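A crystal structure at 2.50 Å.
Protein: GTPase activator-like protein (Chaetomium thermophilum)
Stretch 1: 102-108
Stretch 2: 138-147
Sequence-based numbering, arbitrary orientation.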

ATOM      1  N   TYR A 102      -3.160 -31.071   3.662  1.00 67.38           N
ATOM      2  CA  TYR A 102      -2.347 -30.521   2.616  1.00 63.92           C
ATOM      3  C   TYR A 102      -1.760 -29.175   3.058  1.00 63.16           C
ATOM      4  O   TYR A 102      -0.558 -28.938   2.942  1.00 68.48           O
ATOM      5  CB  TYR A 102      -3.164 -30.406   1.332  1.00 65.01           C
ATOM      6  CG  TYR A 102      -3.785 -31.724   0.859  1.00 67.15           C
ATOM      7  CD1 TYR A 102      -3.294 -32.957   1.272  1.00 68.15           C
ATOM      8  CD2 TYR A 102      -4.857 -31.723  -0.022  1.00 68.10           C
ATOM      9  CE1 TYR A 102      -3.872 -34.134   0.841  1.00 70.49           C
ATOM     10  CE2 TYR A 102      -5.429 -32.891  -0.463  1.00 66.90           C
ATOM     11  CZ  TYR A 102      -4.930 -34.086  -0.030  1.00 70.48           C
ATOM     12  OH  TYR A 102      -5.500 -35.239  -0.476  1.00 74.73           O
ATOM     13  N   PHE A 103      -2.579 -28.307   3.618  1.00 64.45           N
ATOM     14  CA  PHE A 103      -2.068 -27.013   4.058  1.00 63.70           C
ATOM     15  C   PHE A 103      -0.891 -27.159   5.046  1.00 61.06           C
ATOM     16  O   PHE A 103       0.109 -26.485   4.931  1.00 56.19           O
ATOM     17  CB  PHE A 103      -3.201 -26.187   4.656  1.00 61.99           C
ATOM     18  CG  PHE A 103      -2.753 -24.912   5.280  1.00 62.54           C
ATOM     19  CD1 PHE A 103      -2.637 -23.756   4.522  1.00 62.81           C
ATOM     20  CD2 PHE A 103      -2.465 -24.852   6.636  1.00 62.43           C
ATOM     21  CE1 PHE A 103      -2.235 -22.562   5.103  1.00 60.68           C
ATOM     22  CE2 PHE A 103      -2.060 -23.663   7.219  1.00 62.66           C
ATOM     23  CZ  PHE A 103      -1.947 -22.516   6.457  1.00 60.65           C
ATOM     24  N   HIS A 104      -1.000 -28.042   6.017  1.00 64.56           N
ATOM     25  CA  HIS A 104       0.062 -28.150   7.008  1.00 65.15           C
ATOM     26  C   HIS A 104       1.310 -28.801   6.463  1.00 66.29           C
ATOM     27  O   HIS A 104       2.419 -28.451   6.876  1.00 67.19           O
ATOM     28  CB  HIS A 104      -0.457 -28.860   8.232  1.00 68.00           C
ATOM     29  CG  HIS A 104      -1.474 -28.049   8.962  1.00 71.13           C
ATOM     30  ND1 HIS A 104      -2.814 -28.376   8.990  1.00 75.44           N
ATOM     31  CD2 HIS A 104      -1.354 -26.887   9.641  1.00 72.59           C
ATOM     32  CE1 HIS A 104      -3.473 -27.464   9.679  1.00 80.01           C
ATOM     33  NE2 HIS A 104      -2.609 -26.549  10.088  1.00 82.94           N
ATOM     34  N   THR A 105       1.130 -29.730   5.525  1.00 63.29           N
ATOM     35  CA  THR A 105       2.243 -30.314   4.805  1.00 62.16           C
ATOM     36  C   THR A 105       2.973 -29.239   3.987  1.00 61.32           C
ATOM     37  O   THR A 105       4.193 -29.106   4.064  1.00 62.08           O
ATOM     38  CB  THR A 105       1.745 -31.407   3.845  1.00 61.15           C
ATOM     39  OG1 THR A 105       1.129 -32.456   4.579  1.00 62.59           O
ATOM     40  CG2 THR A 105       2.870 -31.980   2.999  1.00 58.12           C
ATOM     41  N   LEU A 106       2.227 -28.479   3.196  1.00 58.04           N
ATOM     42  CA  LEU A 106       2.862 -27.540   2.290  1.00 59.71           C
ATOM     43  C   LEU A 106       3.407 -26.277   2.960  1.00 56.45           C
ATOM     44  O   LEU A 106       4.296 -25.655   2.412  1.00 57.36           O
ATOM     45  CB  LEU A 106       1.919 -27.174   1.150  1.00 62.73           C
ATOM     46  CG  LEU A 106       0.850 -26.109   1.418  1.00 68.62           C
ATOM     47  CD1 LEU A 106       1.359 -24.671   1.255  1.00 69.18           C
ATOM     48  CD2 LEU A 106      -0.335 -26.353   0.488  1.00 70.16           C
ATOM     49  N   THR A 107       2.901 -25.901   4.130  1.00 57.56           N
ATOM     50  CA  THR A 107       3.218 -24.597   4.714  1.00 59.65           C
ATOM     51  C   THR A 107       4.276 -24.637   5.782  1.00 63.92           C
ATOM     52  O   THR A 107       4.885 -23.607   6.072  1.00 73.65           O
ATOM     53  CB  THR A 107       1.990 -23.960   5.367  1.00 58.14           C
ATOM     54  OG1 THR A 107       1.393 -24.893   6.276  1.00 62.50           O
ATOM     55  CG2 THR A 107       1.000 -23.592   4.338  1.00 55.80           C
ATOM     56  N   GLY A 108       4.484 -25.804   6.375  1.00 68.89           N
ATOM     57  CA  GLY A 108       5.432 -25.964   7.475  1.00 80.28           C
ATOM     58  C   GLY A 108       6.899 -25.959   7.070  1.00 82.15           C
ATOM     59  O   GLY A 108       7.235 -25.522   5.970  1.00 74.26           O
ATOM     60  N   GLU A 138      -5.884 -20.359   9.898  1.00 66.67           N
ATOM     61  CA  GLU A 138      -4.417 -20.399   9.797  1.00 70.58           C
ATOM     62  C   GLU A 138      -3.831 -19.561   8.660  1.00 63.42           C
ATOM     63  O   GLU A 138      -2.646 -19.236   8.666  1.00 68.00           O
ATOM     64  CB  GLU A 138      -3.927 -21.855   9.628  1.00 72.95           C
ATOM     65  CG  GLU A 138      -4.175 -22.764  10.825  1.00 76.21           C
ATOM     66  CD  GLU A 138      -5.351 -23.703  10.628  1.00 84.45           C
ATOM     67  OE1 GLU A 138      -6.470 -23.195  10.411  1.00 89.21           O
ATOM     68  OE2 GLU A 138      -5.155 -24.952  10.711  1.00 91.22           O
ATOM     69  N   MET A 139      -4.667 -19.235   7.684  1.00 61.28           N
ATOM     70  CA  MET A 139      -4.244 -18.635   6.447  1.00 56.03           C
ATOM     71  C   MET A 139      -3.562 -17.297   6.593  1.00 54.40           C
ATOM     72  O   MET A 139      -2.486 -17.124   6.053  1.00 61.53           O
ATOM     73  CB  MET A 139      -5.451 -18.453   5.542  1.00 59.92           C
ATOM     74  CG  MET A 139      -5.103 -18.092   4.112  1.00 59.77           C
ATOM     75  SD  MET A 139      -4.012 -19.303   3.348  1.00 57.84           S
ATOM     76  CE  MET A 139      -3.912 -18.580   1.718  1.00 59.37           C
ATOM     77  N   PHE A 140      -4.191 -16.352   7.285  1.00 57.41           N
ATOM     78  CA  PHE A 140      -3.687 -14.959   7.354  1.00 58.07           C
ATOM     79  C   PHE A 140      -2.393 -14.785   8.148  1.00 60.69           C
ATOM     80  O   PHE A 140      -1.487 -14.052   7.717  1.00 62.03           O
ATOM     81  CB  PHE A 140      -4.762 -13.995   7.881  1.00 58.00           C
ATOM     82  CG  PHE A 140      -5.736 -13.571   6.829  1.00 59.54           C
ATOM     83  CD1 PHE A 140      -5.421 -12.547   5.951  1.00 58.92           C
ATOM     84  CD2 PHE A 140      -6.938 -14.220   6.678  1.00 61.74           C
ATOM     85  CE1 PHE A 140      -6.308 -12.172   4.953  1.00 60.36           C
ATOM     86  CE2 PHE A 140      -7.825 -13.850   5.683  1.00 63.48           C
ATOM     87  CZ  PHE A 140      -7.511 -12.822   4.816  1.00 57.56           C
ATOM     88  N   PRO A 141      -2.301 -15.444   9.309  1.00 58.54           N
ATOM     89  CA  PRO A 141      -1.035 -15.466  10.013  1.00 60.22           C
ATOM     90  C   PRO A 141       0.091 -16.064   9.195  1.00 58.73           C
ATOM     91  O   PRO A 141       1.243 -15.651   9.346  1.00 56.96           O
ATOM     92  CB  PRO A 141      -1.328 -16.353  11.222  1.00 63.16           C
ATOM     93  CG  PRO A 141      -2.770 -16.104  11.507  1.00 65.04           C
ATOM     94  CD  PRO A 141      -3.401 -15.966  10.147  1.00 64.67           C
ATOM     95  N   LEU A 142      -0.236 -17.044   8.352  1.00 58.11           N
ATOM     96  CA  LEU A 142       0.759 -17.649   7.506  1.00 55.05           C
ATOM     97  C   LEU A 142       1.232 -16.649   6.461  1.00 61.04           C
ATOM     98  O   LEU A 142       2.449 -16.498   6.260  1.00 66.19           O
ATOM     99  CB  LEU A 142       0.227 -18.896   6.827  1.00 54.46           C
ATOM    100  CG  LEU A 142       1.260 -19.423   5.825  1.00 53.09           C
ATOM    101  CD1 LEU A 142       2.301 -20.244   6.551  1.00 55.16           C
ATOM    102  CD2 LEU A 142       0.610 -20.204   4.690  1.00 52.73           C
ATOM    103  N   LEU A 143       0.290 -15.971   5.799  1.00 57.15           N
ATOM    104  CA  LEU A 143       0.654 -14.967   4.779  1.00 57.79           C
ATOM    105  C   LEU A 143       1.541 -13.887   5.367  1.00 59.92           C
ATOM    106  O   LEU A 143       2.527 -13.465   4.761  1.00 59.84           O
ATOM    107  CB  LEU A 143      -0.574 -14.291   4.183  1.00 53.04           C
ATOM    108  CG  LEU A 143      -1.532 -15.204   3.426  1.00 54.09           C
ATOM    109  CD1 LEU A 143      -2.781 -14.423   3.069  1.00 55.86           C
ATOM    110  CD2 LEU A 143      -0.908 -15.828   2.191  1.00 51.10           C
ATOM    111  N   THR A 144       1.177 -13.427   6.551  1.00 63.57           N
ATOM    112  CA  THR A 144       1.946 -12.396   7.207  1.00 62.91           C
ATOM    113  C   THR A 144       3.350 -12.885   7.478  1.00 61.16           C
ATOM    114  O   THR A 144       4.312 -12.146   7.341  1.00 68.47           O
ATOM    115  CB  THR A 144       1.265 -11.977   8.511  1.00 66.02           C
ATOM    116  OG1 THR A 144      -0.019 -11.415   8.194  1.00 61.32           O
ATOM    117  CG2 THR A 144       2.130 -10.964   9.286  1.00 64.29           C
ATOM    118  N   LEU A 145       3.470 -14.138   7.864  1.00 66.50           N
ATOM    119  CA  LEU A 145       4.777 -14.716   8.126  1.00 68.50           C
ATOM    120  C   LEU A 145       5.596 -14.698   6.834  1.00 65.50           C
ATOM    121  O   LEU A 145       6.685 -14.135   6.757  1.00 68.22           O
ATOM    122  CB  LEU A 145       4.589 -16.130   8.644  1.00 70.46           C
ATOM    123  CG  LEU A 145       5.819 -16.949   9.019  1.00 77.44           C
ATOM    124  CD1 LEU A 145       6.900 -16.093   9.668  1.00 77.85           C
ATOM    125  CD2 LEU A 145       5.366 -18.092   9.928  1.00 77.03           C
ATOM    126  N   TRP A 146       5.018 -15.278   5.802  1.00 59.22           N
ATOM    127  CA  TRP A 146       5.652 -15.352   4.505  1.00 58.08           C
ATOM    128  C   TRP A 146       6.040 -13.993   3.901  1.00 57.54           C
ATOM    129  O   TRP A 146       7.002 -13.912   3.144  1.00 53.30           O
ATOM    130  CB  TRP A 146       4.701 -16.088   3.560  1.00 54.52           C
ATOM    131  CG  TRP A 146       4.717 -17.555   3.736  1.00 52.44           C
ATOM    132  CD1 TRP A 146       5.343 -18.270   4.717  1.00 52.84           C
ATOM    133  CD2 TRP A 146       4.080 -18.500   2.896  1.00 48.09           C
ATOM    134  NE1 TRP A 146       5.129 -19.607   4.524  1.00 49.88           N
ATOM    135  CE2 TRP A 146       4.361 -19.771   3.408  1.00 46.58           C
ATOM    136  CE3 TRP A 146       3.304 -18.391   1.749  1.00 46.11           C
ATOM    137  CZ2 TRP A 146       3.883 -20.920   2.828  1.00 52.01           C
ATOM    138  CZ3 TRP A 146       2.826 -19.532   1.174  1.00 49.19           C
ATOM    139  CH2 TRP A 146       3.127 -20.788   1.707  1.00 52.09           C
ATOM    140  N   LEU A 147       5.284 -12.945   4.211  1.00 59.35           N
ATOM    141  CA  LEU A 147       5.610 -11.615   3.728  1.00 59.10           C
ATOM    142  C   LEU A 147       6.952 -11.196   4.267  1.00 56.09           C
ATOM    143  O   LEU A 147       7.790 -10.667   3.538  1.00 46.99           O
ATOM    144  CB  LEU A 147       4.589 -10.581   4.203  1.00 63.19           C
ATOM    145  CG  LEU A 147       3.530 -10.126   3.223  1.00 59.62           C
ATOM    146  CD1 LEU A 147       2.644  -9.119   3.941  1.00 63.80           C
ATOM    147  CD2 LEU A 147       4.153  -9.508   1.992  1.00 56.89           C
TER

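Two helical segments, 102-107 and 139-147, run side by side in nearly the same direction, their axes 12° from parallel. At 12.6 Å the axes are too far apart for backbones to touch, so side chains must bridge the gap. The contact is modest, burying 309 Å² over both sides, and it is mostly apolar.

Phe-103 does most of the reaching. Its CA-to-CB bond points toward the other helix, and chi1 near t (173°) with chi2 at 88° carries the ring across the gap. A long, flat, rigid side chain suits such a place: it spans the distance and still offers carbon to several neighbors. Phe-103 CE2 lies 3.5 Å from Glu-138 CB, while Phe-103 CE1 lies 3.7 Å from Leu-142 CD2 and 4.1 Å from Met-139 SD. The sulfur approaches obliquely; chi1 t and chi2 p place this polarizable atom beside the ring, and chi3 t then extends CE.

Leu-142 points toward the first helix from the next turn. With chi1 t and chi2 p, its CD2 rests against both Phe-103 and Thr-107, coming within 3.4 Å of Thr-107 CG2. Thr-107 serves two purposes here. Its chi1 of 52° (p) turns OG1 back to its own helix, where it donates a very short hydrogen bond of 2.4 Å to Phe-103 O; that carbonyl also accepts the backbone bond from Thr-107 N, at 3.0 Å. The polar group is thus satisfied locally, and the methyl is left for the apolar contact. Thr-144 likewise bonds through OG1 to Phe-140 O (3.1 Å), but it lies outside the contact.

One turn beyond Leu-142, Trp-146 also points toward the first helix. Its chi1 of -79° (m) and chi2 of 8° extend the indole so that CZ2 lies 4.2 Å from Thr-107 CA and CH2 lies 4.3 Å from Leu-106 CD1. Leu-106 starts out sideways, but its p, p conformation brings its end nearer, to meet the edge of the indole. The size of the indole lets its outer atoms reach both residues. Gly-108, the first residue to leave helical phi/psi, makes only a weak 3.4 Å bond from its N to His-104 O; an ideal CB there would lie 3.2 Å from His-104 O, a crowding that glycine avoids.

A polar pair lies at the other end. The His-104 side chain, chi1 m, leaves sideways but brings NE2 to 3.1 Å from Glu-138 OE2, which sits near the plane of the imidazole. Glu-138 is amphipathic in use: its CB packs against Phe-103, while its carboxylate, carried on a chi2 of 103° that lies between wells, reaches the exposed histidine.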